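PDB 3VV3: deseasin MCP-01 from Pseudoalteromonas sp., which probably cleaves peptide bonds of collagen as a subtilisin-family serine protease that carries bound calcium ions. Local coordinates for residues S224-D229 with T243-G248; A200-V205 with S235-W240. All blocks are in the same frame, centred on the assembly; numbering follows the deposited sequence.

Contact 1. Residues S224-D229 with T243-G248; sequences SIASTD and TSVDMG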
loop_
_atom_site.group_PDB
_atom_site.type_symbol
_atom_site.label_atom_id
_atom_site.label_comp_id
_atom_site.label_asym_id
_atom_site.label_seq_id
_atom_site.Cartn_x
_atom_site.Cartn_y
_atom_site.Cartn_z
ATOM N N SER A 224 13.859 13.884 0.097
ATOM C CA SER A 224 12.933 13.038 -0.662
ATOM C C SER A 224 13.598 11.737 -1.045
ATOM O O SER A 224 14.684 11.742 -1.633
ATOM C CB SER A 224 12.461 13.742 -1.948
ATOM O OG SER A 224 11.741 14.914 -1.647
ATOM N N ILE A 225 12.930 10.626 -0.750
ATOM C CA ILE A 225 13.587 9.321 -0.796
ATOM C C ILE A 225 12.969 8.344 -1.803
ATOM O O ILE A 225 11.774 8.067 -1.752
ATOM C CB ILE A 225 13.587 8.685 0.611
ATOM C CG1 ILE A 225 14.258 9.635 1.620
ATOM C CG2 ILE A 225 14.254 7.319 0.585
ATOM C CD1 ILE A 225 15.642 10.090 1.198
ATOM N N ALA A 226 13.796 7.836 -2.717
ATOM C CA ALA A 226 13.392 6.757 -3.618
ATOM C C ALA A 226 13.702 5.428 -2.951
ATOM O O ALA A 226 14.497 5.366 -2.001
ATOM C CB ALA A 226 14.126 6.870 -4.964
ATOM N N SER A 227 13.098 4.358 -3.463
ATOM C CA SER A 227 13.271 3.030 -2.893
ATOM C C SER A 227 14.256 2.180 -3.697
ATOM O O SER A 227 14.273 2.227 -4.926
ATOM C CB SER A 227 11.917 2.313 -2.823
ATOM O OG SER A 227 12.079 0.973 -2.384
ATOM N N THR A 228 15.063 1.399 -2.984
ATOM C CA THR A 228 15.971 0.428 -3.600
ATOM C C THR A 228 15.656 -0.985 -3.121
ATOM O O THR A 228 14.961 -1.178 -2.112
ATOM C CB THR A 228 17.451 0.761 -3.292
ATOM O OG1 THR A 228 17.681 0.710 -1.874
ATOM C CG2 THR A 228 17.801 2.147 -3.805
ATOM N N ASP A 229 16.180 -1.979 -3.839
ATOM C CA ASP A 229 15.912 -3.372 -3.516
ATOM C C ASP A 229 17.169 -4.144 -3.100
ATOM O O ASP A 229 18.259 -3.575 -2.963
ATOM C CB ASP A 229 15.182 -4.086 -4.671
ATOM C CG ASP A 229 16.047 -4.240 -5.923
ATOM O OD1 ASP A 229 17.293 -4.204 -5.822
ATOM O OD2 ASP A 229 15.465 -4.402 -7.022
ATOM N N THR A 243 16.099 16.300 -9.945
ATOM C CA THR A 243 16.172 17.455 -9.058
ATOM C C THR A 243 15.199 17.360 -7.883
ATOM O O THR A 243 15.407 18.006 -6.850
ATOM C CB THR A 243 15.938 18.782 -9.819
ATOM O OG1 THR A 243 14.597 18.827 -10.324
ATOM C CG2 THR A 243 16.924 18.923 -10.985
ATOM N N SER A 244 14.152 16.549 -8.031
ATOM C CA SER A 244 13.077 16.516 -7.035
ATOM C C SER A 244 13.150 15.331 -6.066
ATOM O O SER A 244 12.390 15.269 -5.093
ATOM C CB SER A 244 11.706 16.549 -7.722
ATOM O OG SER A 244 11.470 15.352 -8.440
ATOM N N VAL A 245 14.045 14.383 -6.332
ATOM C CA VAL A 245 14.302 13.296 -5.387
ATOM C C VAL A 245 15.800 13.274 -5.077
ATOM O O VAL A 245 16.626 13.484 -5.966
ATOM C CB VAL A 245 13.819 11.929 -5.936
ATOM C CG1 VAL A 245 14.082 10.807 -4.918
ATOM C CG2 VAL A 245 12.331 11.999 -6.279
ATOM N N ASP A 246 16.156 13.020 -3.823
ATOM C CA ASP A 246 17.531 13.257 -3.379
ATOM C C ASP A 246 18.438 12.029 -3.362
ATOM O O ASP A 246 19.613 12.116 -3.721
ATOM C CB ASP A 246 17.510 13.904 -1.991
ATOM C CG ASP A 246 16.787 15.229 -1.992
ATOM O OD1 ASP A 246 17.121 16.071 -2.859
ATOM O OD2 ASP A 246 15.891 15.428 -1.137
ATOM N N MET A 247 17.901 10.898 -2.920
ATOM C CA MET A 247 18.704 9.690 -2.736
ATOM C C MET A 247 17.778 8.494 -2.556
ATOM O O MET A 247 16.563 8.654 -2.533
ATOM C CB MET A 247 19.616 9.834 -1.513
ATOM C CG MET A 247 18.846 10.037 -0.204
ATOM S SD MET A 247 19.941 10.182 1.228
ATOM C CE MET A 247 20.657 8.539 1.286
ATOM N N GLY A 248 18.350 7.303 -2.415
ATOM C CA GLY A 248 17.548 6.104 -2.235
ATOM C C GLY A 248 17.885 5.359 -0.958
ATOM O O GLY A 248 18.930 5.594 -0.360
#

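Contact 2. Residues A200-V205 with S235-W240; sequences AGNDAV and SSFSQW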
loop_
_atom_site.group_PDB
_atom_site.type_symbol
_atom_site.label_atom_id
_atom_site.label_comp_id
_atom_site.label_asym_id
_atom_site.label_seq_id
_atom_site.Cartn_x
_atom_site.Cartn_y
_atom_site.Cartn_z
ATOM N N ALA A 200 9.127 9.247 -2.066
ATOM C CA ALA A 200 9.020 9.744 -3.435
ATOM C C ALA A 200 7.759 9.258 -4.165
ATOM O O ALA A 200 7.337 9.872 -5.144
ATOM C CB ALA A 200 10.275 9.398 -4.244
ATOM N N GLY A 201 7.163 8.166 -3.694
ATOM C CA GLY A 201 5.970 7.618 -4.326
ATOM C C GLY A 201 6.217 6.303 -5.054
ATOM O O GLY A 201 7.351 6.016 -5.429
ATOM N N ASN A 202 5.152 5.527 -5.288
ATOM C CA ASN A 202 5.302 4.168 -5.821
ATOM C C ASN A 202 4.732 3.955 -7.219
ATOM O O ASN A 202 4.347 2.840 -7.572
ATOM C CB ASN A 202 4.651 3.152 -4.892
ATOM C CG ASN A 202 5.187 3.226 -3.485
ATOM O OD1 ASN A 202 6.300 3.679 -3.266
ATOM N ND2 ASN A 202 4.391 2.778 -2.521
ATOM N N ASP A 203 4.697 5.013 -8.014
ATOM C CA ASP A 203 4.071 4.916 -9.321
ATOM C C ASP A 203 5.066 4.890 -10.479
ATOM O O ASP A 203 4.674 5.007 -11.635
ATOM C CB ASP A 203 3.049 6.040 -9.513
ATOM C CG ASP A 203 2.064 5.733 -10.624
ATOM O OD1 ASP A 203 1.359 4.705 -10.516
ATOM O OD2 ASP A 203 2.007 6.503 -11.607
ATOM N N ALA A 204 6.346 4.723 -10.173
ATOM C CA ALA A 204 7.347 4.477 -11.214
ATOM C C ALA A 204 7.332 5.512 -12.341
ATOM O O ALA A 204 7.336 5.159 -13.524
ATOM C CB ALA A 204 7.194 3.062 -11.782
ATOM N N VAL A 205 7.331 6.787 -11.964
ATOM C CA VAL A 205 7.440 7.881 -12.922
ATOM C C VAL A 205 8.416 8.945 -12.432
ATOM O O VAL A 205 8.833 8.941 -11.269
ATOM C CB VAL A 205 6.081 8.546 -13.208
ATOM C CG1 VAL A 205 5.138 7.551 -13.895
ATOM C CG2 VAL A 205 5.472 9.101 -11.924
ATOM N N SER A 235 14.039 0.220 -6.912
ATOM C CA SER A 235 12.871 -0.647 -6.863
ATOM C C SER A 235 12.016 -0.371 -8.083
ATOM O O SER A 235 11.853 0.775 -8.463
ATOM C CB SER A 235 12.070 -0.364 -5.590
ATOM O OG SER A 235 12.882 -0.547 -4.447
ATOM N N SER A 236 11.469 -1.412 -8.698
ATOM C CA SER A 236 10.721 -1.203 -9.939
ATOM C C SER A 236 9.555 -0.225 -9.797
ATOM O O SER A 236 9.234 0.485 -10.745
ATOM C CB SER A 236 10.250 -2.528 -10.546
ATOM O OG SER A 236 9.626 -3.333 -9.570
ATOM N N PHE A 237 8.938 -0.191 -8.615
ATOM C CA PHE A 237 7.818 0.711 -8.350
ATOM C C PHE A 237 8.220 2.150 -8.034
ATOM O O PHE A 237 7.376 3.040 -8.047
ATOM C CB PHE A 237 6.952 0.173 -7.199
ATOM C CG PHE A 237 7.725 -0.083 -5.928
ATOM C CD1 PHE A 237 8.092 0.969 -5.106
ATOM C CD2 PHE A 237 8.078 -1.375 -5.562
ATOM C CE1 PHE A 237 8.812 0.749 -3.939
ATOM C CE2 PHE A 237 8.801 -1.617 -4.379
ATOM C CZ PHE A 237 9.169 -0.549 -3.570
ATOM N N SER A 238 9.495 2.393 -7.750
ATOM C CA SER A 238 9.881 3.694 -7.195
ATOM C C SER A 238 9.761 4.856 -8.172
ATOM O O SER A 238 10.169 4.758 -9.319
ATOM C CB SER A 238 11.315 3.659 -6.652
ATOM O OG SER A 238 11.612 4.854 -5.924
ATOM N N GLN A 239 9.236 5.972 -7.690
ATOM C CA GLN A 239 9.345 7.221 -8.429
ATOM C C GLN A 239 10.773 7.752 -8.251
ATOM O O GLN A 239 11.520 7.272 -7.394
ATOM C CB GLN A 239 8.270 8.218 -7.960
ATOM C CG GLN A 239 6.891 7.884 -8.565
ATOM C CD GLN A 239 5.725 8.579 -7.890
ATOM O OE1 GLN A 239 5.616 9.814 -7.887
ATOM N NE2 GLN A 239 4.828 7.786 -7.334
ATOM N N TRP A 240 11.165 8.701 -9.092
ATOM C CA TRP A 240 12.513 9.261 -9.034
ATOM C C TRP A 240 12.419 10.716 -9.465
ATOM O O TRP A 240 11.328 11.214 -9.730
ATOM C CB TRP A 240 13.475 8.480 -9.946
ATOM C CG TRP A 240 13.127 8.594 -11.405
ATOM C CD1 TRP A 240 13.576 9.539 -12.289
ATOM C CD2 TRP A 240 12.229 7.753 -12.140
ATOM N NE1 TRP A 240 13.018 9.331 -13.531
ATOM C CE2 TRP A 240 12.191 8.239 -13.465
ATOM C CE3 TRP A 240 11.463 6.632 -11.809
ATOM C CZ2 TRP A 240 11.411 7.641 -14.456
ATOM C CZ3 TRP A 240 10.687 6.039 -12.802
ATOM C CH2 TRP A 240 10.671 6.545 -14.104
#

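Contact 1. Residues S224-D229 with T243-G248
Asp-246 grips the backbone of Ser-224 twice. Its carboxylate oxygen OD2 takes the amide N of Ser-224 at 2.8 Å, a nearly straight bond (173° at the hydrogen) that reaches the anti side of the carboxylate and lies 25° out of its plane. In return Asp-246 N donates to Ser-224 O at 2.9 Å. The first torsion of Asp-246 (chi1 -60°) sets CG anti to the carbonyl carbon and beside the residue's own N, and from there OD2 reaches Ser-224 N; side chain and backbone together hold both polar groups of one strand residue just before regular pairing begins. The acid also packs on Lys-296 and Met-300 of helix 292-301. Ser-224 OG is bonded to Ser-215 O. The CB of Ser-224 lies 3.5 Å from Ser-244 O.

Parallel pairing follows, with Ala-226 N bonded to Met-247 O at 2.9 Å. On one face of the sheet Ile-225 and Met-247 run side by side in the same direction, and Ile-225 CD1 presses on Met-247 CG at 3.5 Å, tight for two carbons. Helix 269-284 packs on Ile-225, and Met-300 on Met-247. On the other face Val-245 CG1 lies 3.9 Å from Ala-226 CB. Gly-248 lets the strands close in: its CA makes a CA-H...O contact with Ala-226 O at 3.1 Å, where a side chain would be pressed against Thr-228 CG2.

Strand 247-250 thus joins 222-228 as the outermost strand within this chain of the seven-stranded parallel sheet, which is sandwiched by helices in the alpha/beta fold of the subtilisin family.

Contact 2. Residues A200-V205 with S235-W240
Ala-200 directs its CB toward Gln-239, coming within 4.0 Å of Gln-239 O. Gly-201 O then accepts Gln-239 N at 2.9 Å; at the glycine's backbone angles a CB would be jammed against the carbonyl O of Ala-200. At Asn-202 the amide and the Phe-237 ring run side by side with their planes 72° apart, OD1 lying 3.7 Å from ring atom CD1 while Thr-269 N is bonded to that same oxygen. Both segments are loops following neighbouring strands, 195-199 and 222-228, of the parallel sheet of a subtilisin-type fold, and segment 235-240 contains a type I beta turn from Ser-235 to Ser-238. Asp-203 CB sits against the Gln-239 side chain. Ala-204 N makes a weak bond to Phe-237 O, and its CB meets Ser-236 O at 3.4 Å. Val-205 O accepts Trp-240 N at 3.2 Å and also lies over one face of the indole, toward the rim. An alanine in place of Trp-240 would probably uncover the Ala-204 to Val-205 peptide and leave Lys-312 without its cation-pi partner. Val-205 CG2 packs on Gln-239 CG at 3.8 Å.

Contact 1 belongs to the buried interior, whereas contact 2 lies nearer the surface, its centre about 18 Å, against 13 Å, from the centre of the chain, and is partly covered by the second subunit. The segments alternate along the chain: strand 222-228 leads into loop 235-240, and the chain then returns as 243-248. Contact 1 combines parallel strand pairing with an apolar face and a carboxylate; contact 2, without regular strands, relies on backbone bonds between loops, an amide beside a ring and a carbonyl over an indole. Their centres are 9 Å apart, and they meet directly: Ser-227 OG is probably bonded to Ser-235 OG, and Ile-225 O to Ala-200 N.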